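Local atomic coordinates of separin (Saccharomyces cerevisiae, PDB entry 5U1T), a protein that cleaves the MCD1/SCC1 subunit of cohesin at the onset of anaphase, acting as a caspase-like cysteine protease that securin holds inactive for most of the cell cycle. Residues Leu101-Glu104 with Gln109-Ser112. Residues are numbered along the deposited sequence; the frame is centred on the assembly and turned at random.
Sequences LFNE and QAHS
The loop that links helix 91-103 to helix 113-117 in the helical part of separase is closed by Asn103, the last residue of the first helix, whose carboxamide reads both peptide groups of Ala110. OD1 of Asn103 accepts the backbone N of Ala110 at 2.6 Å, in the carbonyl plane and on a lone pair, while ND2 of Asn103 donates a hydrogen bond to O of Ala110 at 3.0 Å. Both bonds are nearly straight, and the second acceptor lies almost in the amide plane, so the amide meets the extended backbone of Ala110 edge-on, its plane set by the two bonds. With CG placed beside its own backbone N (chi1 -79°), Asn103 can reach across to the loop. The bent chain of Gln109 folds back over this amide, its CD 3.8 Å from CG of Asn103 and the two amide planes 32° apart. On the apolar side, CB of Ala110 meets CD2 of Phe102 at 4.1 Å, and Ile116 of the following helix touches both residues. One asparagine thus satisfies the N-H and the C=O of a single residue in irregular chain, much as a neighbouring strand would, and the paired bonds fix the rotation of its amide.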
loop_
_atom_site.group_PDB
_atom_site.type_symbol
_atom_site.label_atom_id
_atom_site.label_comp_id
_atom_site.label_asym_id
_atom_site.label_seq_id
_atom_site.Cartn_x
_atom_site.Cartn_y
_atom_site.Cartn_z
ATOM N N LEU A 101 -18.512 13.763 -54.476
ATOM C CA LEU A 101 -17.144 13.959 -54.018
ATOM C C LEU A 101 -17.111 14.897 -52.806
ATOM O O LEU A 101 -16.393 14.653 -51.807
ATOM C CB LEU A 101 -16.269 14.512 -55.160
ATOM C CG LEU A 101 -14.759 14.691 -54.908
ATOM C CD1 LEU A 101 -13.956 14.587 -56.202
ATOM C CD2 LEU A 101 -14.431 16.010 -54.182
ATOM N N PHE A 102 -17.889 15.970 -52.902
ATOM C CA PHE A 102 -17.902 16.982 -51.865
ATOM C C PHE A 102 -18.574 16.474 -50.598
ATOM O O PHE A 102 -18.078 16.702 -49.500
ATOM C CB PHE A 102 -18.608 18.225 -52.341
ATOM C CG PHE A 102 -18.569 19.350 -51.367
ATOM C CD1 PHE A 102 -17.526 20.251 -51.382
ATOM C CD2 PHE A 102 -19.587 19.528 -50.444
ATOM C CE1 PHE A 102 -17.493 21.306 -50.495
ATOM C CE2 PHE A 102 -19.564 20.583 -49.550
ATOM C CZ PHE A 102 -18.514 21.473 -49.577
ATOM N N ASN A 103 -19.697 15.784 -50.763
ATOM C CA ASN A 103 -20.471 15.319 -49.628
ATOM C C ASN A 103 -19.711 14.283 -48.800
ATOM O O ASN A 103 -19.859 14.224 -47.595
ATOM C CB ASN A 103 -21.806 14.757 -50.096
ATOM C CG ASN A 103 -22.799 15.839 -50.410
ATOM O OD1 ASN A 103 -22.632 16.995 -50.014
ATOM N ND2 ASN A 103 -23.839 15.481 -51.130
ATOM N N GLU A 104 -18.870 13.506 -49.468
ATOM C CA GLU A 104 -18.119 12.452 -48.839
ATOM C C GLU A 104 -16.895 12.964 -48.112
ATOM O O GLU A 104 -16.175 12.185 -47.533
ATOM C CB GLU A 104 -17.681 11.433 -49.875
ATOM C CG GLU A 104 -18.796 10.717 -50.568
ATOM C CD GLU A 104 -19.339 9.576 -49.750
ATOM O OE1 GLU A 104 -20.228 9.813 -48.918
ATOM O OE2 GLU A 104 -18.887 8.432 -49.922
ATOM N N GLN A 109 -23.031 19.730 -46.483
ATOM C CA GLN A 109 -23.524 18.874 -47.551
ATOM C C GLN A 109 -24.022 19.733 -48.689
ATOM O O GLN A 109 -24.443 20.866 -48.474
ATOM C CB GLN A 109 -24.623 17.956 -47.034
ATOM C CG GLN A 109 -24.120 16.958 -46.009
ATOM C CD GLN A 109 -23.162 15.952 -46.614
ATOM O OE1 GLN A 109 -21.936 16.032 -46.420
ATOM N NE2 GLN A 109 -23.715 14.995 -47.369
ATOM N N ALA A 110 -23.949 19.215 -49.907
ATOM C CA ALA A 110 -24.415 19.973 -51.059
ATOM C C ALA A 110 -25.493 19.178 -51.769
ATOM O O ALA A 110 -25.442 17.941 -51.804
ATOM C CB ALA A 110 -23.262 20.290 -52.004
ATOM N N HIS A 111 -26.483 19.872 -52.312
ATOM C CA HIS A 111 -27.439 19.174 -53.147
ATOM C C HIS A 111 -27.751 19.981 -54.402
ATOM O O HIS A 111 -28.809 19.830 -55.015
ATOM C CB HIS A 111 -28.707 18.829 -52.357
ATOM C CG HIS A 111 -29.212 19.941 -51.495
ATOM N ND1 HIS A 111 -28.988 19.981 -50.133
ATOM C CD2 HIS A 111 -29.967 21.028 -51.793
ATOM C CE1 HIS A 111 -29.566 21.064 -49.633
ATOM N NE2 HIS A 111 -30.164 21.719 -50.622
ATOM N N SER A 112 -26.790 20.822 -54.779
ATOM C CA SER A 112 -26.764 21.521 -56.057
ATOM C C SER A 112 -25.351 22.013 -56.319
ATOM O O SER A 112 -24.506 22.040 -55.414
ATOM C CB SER A 112 -27.753 22.691 -56.073
ATOM O OG SER A 112 -27.277 23.801 -55.335
#